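Local coordinates for phosphoglycerate kinase (Coxiella burnetii, PDB 4NG4), which catalyses the reversible transfer of a phosphoryl group between ATP and 3-phosphoglycerate, the glycolytic step that yields ATP when run toward 3-phosphoglycerate, at residues L269-I274 with G303-A308; I274-L279 with S298-G303. All blocks are in the same frame, centred on the assembly; numbering follows the deposited sequence.

Contact 1. Residues L269-I274 with G303-A308; sequences LPVDVI and GPNTSA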
# COMPACT_ATOMS: atom_id res chain seq x y z
N LEU A 269 14.62 8.80 -19.05
CA LEU A 269 14.55 7.37 -19.29
C LEU A 269 15.95 6.78 -19.16
O LEU A 269 16.91 7.52 -19.16
CB LEU A 269 14.00 7.11 -20.68
CG LEU A 269 12.48 7.10 -20.86
CD1 LEU A 269 11.78 8.10 -19.96
CD2 LEU A 269 12.19 7.37 -22.33
N PRO A 270 16.06 5.45 -19.04
CA PRO A 270 17.38 4.80 -19.00
C PRO A 270 18.20 5.14 -20.23
O PRO A 270 17.71 4.93 -21.34
CB PRO A 270 17.04 3.30 -19.00
CG PRO A 270 15.66 3.22 -18.40
CD PRO A 270 14.96 4.49 -18.81
N VAL A 271 19.41 5.66 -20.03
CA VAL A 271 20.35 5.87 -21.16
C VAL A 271 21.33 4.69 -21.30
O VAL A 271 21.78 4.39 -22.41
CB VAL A 271 21.12 7.21 -21.07
CG1 VAL A 271 20.19 8.33 -20.68
CG2 VAL A 271 22.25 7.10 -20.08
N ASP A 272 21.65 4.03 -20.19
CA ASP A 272 22.41 2.78 -20.22
C ASP A 272 21.72 1.68 -19.39
O ASP A 272 21.04 1.98 -18.41
CB ASP A 272 23.88 2.99 -19.78
CG ASP A 272 24.02 3.62 -18.38
OD1 ASP A 272 23.02 3.91 -17.70
OD2 ASP A 272 25.18 3.81 -17.97
N VAL A 273 21.89 0.43 -19.80
CA VAL A 273 21.21 -0.74 -19.20
C VAL A 273 22.13 -1.95 -19.12
O VAL A 273 23.15 -2.00 -19.80
CB VAL A 273 19.98 -1.17 -20.05
CG1 VAL A 273 18.87 -0.13 -19.98
CG2 VAL A 273 20.38 -1.41 -21.49
N ILE A 274 21.79 -2.94 -18.30
CA ILE A 274 22.55 -4.18 -18.34
C ILE A 274 21.72 -5.30 -18.92
O ILE A 274 20.61 -5.57 -18.47
CB ILE A 274 23.14 -4.59 -16.99
CG1 ILE A 274 24.04 -5.81 -17.16
CG2 ILE A 274 22.06 -4.93 -16.02
CD1 ILE A 274 25.27 -5.80 -16.23
N GLY A 303 21.92 1.04 -16.02
CA GLY A 303 23.38 1.13 -15.96
C GLY A 303 23.86 2.21 -15.01
O GLY A 303 23.04 2.87 -14.36
N PRO A 304 25.18 2.40 -14.91
CA PRO A 304 25.74 3.36 -13.97
C PRO A 304 25.35 4.82 -14.28
O PRO A 304 25.04 5.57 -13.35
CB PRO A 304 27.25 3.13 -14.10
CG PRO A 304 27.43 2.60 -15.45
CD PRO A 304 26.24 1.75 -15.71
N ASN A 305 25.37 5.21 -15.56
CA ASN A 305 25.00 6.58 -15.98
C ASN A 305 23.59 6.92 -15.60
O ASN A 305 23.32 8.01 -15.08
CB ASN A 305 25.15 6.78 -17.50
CG ASN A 305 25.16 8.25 -17.90
OD1 ASN A 305 24.13 8.82 -18.24
ND2 ASN A 305 26.33 8.86 -17.86
N THR A 306 22.69 5.97 -15.84
CA THR A 306 21.29 6.12 -15.46
C THR A 306 21.16 6.21 -13.95
O THR A 306 20.62 7.19 -13.44
CB THR A 306 20.42 4.96 -15.98
OG1 THR A 306 20.60 4.80 -17.40
CG2 THR A 306 18.95 5.22 -15.68
N SER A 307 21.67 5.23 -13.21
CA SER A 307 21.46 5.25 -11.76
C SER A 307 22.27 6.34 -11.05
O SER A 307 22.15 6.49 -9.84
CB SER A 307 21.65 3.87 -11.11
OG SER A 307 22.87 3.27 -11.47
N ALA A 308 23.08 7.10 -11.79
CA ALA A 308 23.70 8.32 -11.26
C ALA A 308 22.76 9.52 -11.47
O ALA A 308 22.63 10.39 -10.59
CB ALA A 308 25.02 8.55 -11.95

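Contact 2. Residues I274-L279 with S298-G303; sequences IVADEL and SIFDVG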
# COMPACT_ATOMS: atom_id res chain seq x y z
N ILE A 274 21.79 -2.94 -18.30
CA ILE A 274 22.55 -4.18 -18.34
C ILE A 274 21.72 -5.30 -18.92
O ILE A 274 20.61 -5.57 -18.47
CB ILE A 274 23.14 -4.59 -16.99
CG1 ILE A 274 24.04 -5.81 -17.16
CG2 ILE A 274 22.06 -4.93 -16.02
CD1 ILE A 274 25.27 -5.80 -16.23
N VAL A 275 22.28 -5.95 -19.93
CA VAL A 275 21.57 -6.93 -20.72
C VAL A 275 22.26 -8.28 -20.66
O VAL A 275 23.44 -8.37 -20.39
CB VAL A 275 21.45 -6.49 -22.22
CG1 VAL A 275 20.93 -5.08 -22.33
CG2 VAL A 275 22.78 -6.58 -22.94
N ALA A 276 21.47 -9.32 -20.89
CA ALA A 276 21.96 -10.68 -20.98
C ALA A 276 21.02 -11.40 -21.93
O ALA A 276 19.94 -10.88 -22.23
CB ALA A 276 21.95 -11.35 -19.62
N ASP A 277 21.43 -12.57 -22.41
CA ASP A 277 20.60 -13.33 -23.33
C ASP A 277 19.84 -14.48 -22.65
O ASP A 277 19.21 -15.30 -23.32
CB ASP A 277 21.43 -13.81 -24.53
CG ASP A 277 22.28 -15.04 -24.23
OD1 ASP A 277 22.57 -15.29 -23.04
OD2 ASP A 277 22.65 -15.74 -25.21
N GLU A 278 19.91 -14.53 -21.32
CA GLU A 278 19.12 -15.46 -20.50
C GLU A 278 19.13 -14.93 -19.08
O GLU A 278 20.15 -14.41 -18.63
CB GLU A 278 19.69 -16.90 -20.58
CG GLU A 278 20.87 -17.22 -19.65
CD GLU A 278 21.55 -18.54 -19.95
OE1 GLU A 278 21.37 -19.06 -21.07
OE2 GLU A 278 22.27 -19.06 -19.05
N LEU A 279 18.00 -15.02 -18.37
CA LEU A 279 17.88 -14.46 -17.03
C LEU A 279 18.27 -15.45 -15.94
O LEU A 279 17.45 -16.26 -15.51
CB LEU A 279 16.46 -13.95 -16.79
CG LEU A 279 16.12 -13.33 -15.42
CD1 LEU A 279 17.20 -12.34 -14.92
CD2 LEU A 279 14.76 -12.64 -15.50
N SER A 298 17.86 -8.80 -23.51
CA SER A 298 16.76 -8.17 -22.78
C SER A 298 17.36 -7.28 -21.71
O SER A 298 18.42 -7.58 -21.16
CB SER A 298 15.87 -9.23 -22.12
OG SER A 298 15.64 -10.35 -22.95
N ILE A 299 16.67 -6.19 -21.40
CA ILE A 299 17.11 -5.27 -20.35
C ILE A 299 16.63 -5.74 -18.99
O ILE A 299 15.43 -5.86 -18.76
CB ILE A 299 16.59 -3.85 -20.60
CG1 ILE A 299 17.14 -3.32 -21.94
CG2 ILE A 299 16.99 -2.93 -19.45
CD1 ILE A 299 16.57 -1.96 -22.36
N PHE A 300 17.57 -6.00 -18.07
CA PHE A 300 17.25 -6.43 -16.71
C PHE A 300 17.61 -5.41 -15.61
O PHE A 300 17.28 -5.61 -14.44
CB PHE A 300 17.96 -7.74 -16.41
CG PHE A 300 17.64 -8.85 -17.39
CD1 PHE A 300 16.34 -9.16 -17.71
CD2 PHE A 300 18.65 -9.58 -17.98
CE1 PHE A 300 16.05 -10.19 -18.58
CE2 PHE A 300 18.37 -10.60 -18.85
CZ PHE A 300 17.06 -10.91 -19.15
N ASP A 301 18.30 -4.34 -15.97
CA ASP A 301 18.69 -3.34 -14.99
C ASP A 301 19.12 -2.08 -15.71
O ASP A 301 19.42 -2.10 -16.89
CB ASP A 301 19.86 -3.84 -14.11
CG ASP A 301 19.82 -3.28 -12.67
OD1 ASP A 301 18.86 -2.56 -12.30
OD2 ASP A 301 20.78 -3.58 -11.90
N VAL A 302 19.13 -0.97 -14.97
CA VAL A 302 19.73 0.26 -15.45
C VAL A 302 21.24 0.15 -15.33
O VAL A 302 21.76 -0.72 -14.63
CB VAL A 302 19.32 1.48 -14.59
CG1 VAL A 302 17.80 1.69 -14.65
CG2 VAL A 302 19.80 1.29 -13.15
N GLY A 303 21.92 1.04 -16.02
CA GLY A 303 23.38 1.13 -15.96
C GLY A 303 23.86 2.21 -15.01
O GLY A 303 23.04 2.87 -14.36

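Contact 1. Residues L269-I274 with G303-A308
Asp272 and Thr306 form the centre of this contact, where strand 272-276 meets the start of helix 304-316. Both carboxylate oxygens of Asp272 are used, each by a different part of the first helical turn. Asp272 OD1 takes two donors from one residue: the hydroxyl OG1 of Thr306 at 2.6 Å, approaching nearly along the C-O axis, and the backbone N of Thr306 at 2.8 Å. The N-H of that second bond is fairly straight at 155° and arrives on the syn side, somewhat out of the carboxylate plane. Asp272 OD2 spends its syn lone pair on Asn305 N, 2.8 Å away. A chi1 of 57° puts Asp272 CG between its own backbone N and carbonyl carbon, and chi2 near 0° sets the turn of the carboxylate. The backbone adds a further link, from Gly303 N to Asp272 O at 2.7 Å.

On the inner side, Thr306 is buried: its CG2 lies 3.7 Å from Pro270 CA, and its OG1 also receives a weak bond from Val271 N at 3.0 Å. Pro270 in turn rests on Ala229 and Leu233 of helix 227-235. The outer side is looser and open to solvent. Val271, Pro304 and Asn305 are exposed there, and their side chains make no hydrogen bond across the contact. Pro304 CD and CG lie beside Asp272 OD2, and Pro304, with no N-H, can give it no backbone bond.

Three donors thus converge on one negative group at the amino end of a helix. The helix dipole and these N-H groups would be expected to favour the ionised carboxylate, which in return satisfies amides that have no helical acceptor of their own.

Contact 2. Residues I274-L279 with S298-G303
Ile274 N donates to Asp301 O over 2.9 Å, the shortest polar bond here, a single link where the chain turns at Asp301. Ile274 also accepts: Phe300 N reaches Ile274 O at 3.1 Å. The antiparallel pairing itself rests on two pairs. Ala276 and Ser298 are the hydrogen-bonded one, with Ser298 N 3.2 Å from Ala276 O; Val275 faces Ile299 as the non-hydrogen-bonded one, its CG1 lying 4.2 Å from Ile299 CG1.

The Phe300 ring fills the bend made by Ala276 and Leu279. Leu279 CD1 stands over the centre of the Phe300 ring at 4.2 Å, only 4° off the normal, a CH-pi contact; Ala276 CB meets the ring edge in its plane, 3.7 Å from Phe300 CE2. Ser298 O lies over the opposite face, displaced toward the rim.

Past Phe300 the chain turns a corner at Asp301, which lies in the magnesium site with Phe334 and Thr338; Asp301 OD2 accepts a hydrogen bond from Gly337 N. Ile299 belongs to the ADP pocket. Strand 272-276 is the middle strand of a three-stranded antiparallel sheet, flanked by 286-289 and 298-300, while Val302 leans on Ser307 and Tyr310 of helix 304-316.

Overall arrangement
Both contacts share strand 272-276 and pass through Ile274 and Gly303, so they read as consecutive parts of one seam, their centres 11 Å apart. Contact 2 is the more buried: a short antiparallel pairing with Val275 and Ile299 on one face, and Phe300 held by Leu279 and Ala276. Contact 2 reaches the nucleotide and metal sites, whereas contact 1 is partly exposed and lies away from them; there the sheet pairing gives way to a carboxylate serving helix amides. Val273 packs against Ile299 between them. Strand 298-300 leads through Asp301 and Val302 directly into helix 304-316, so the chain passes from the pocket residues straight into the helix start.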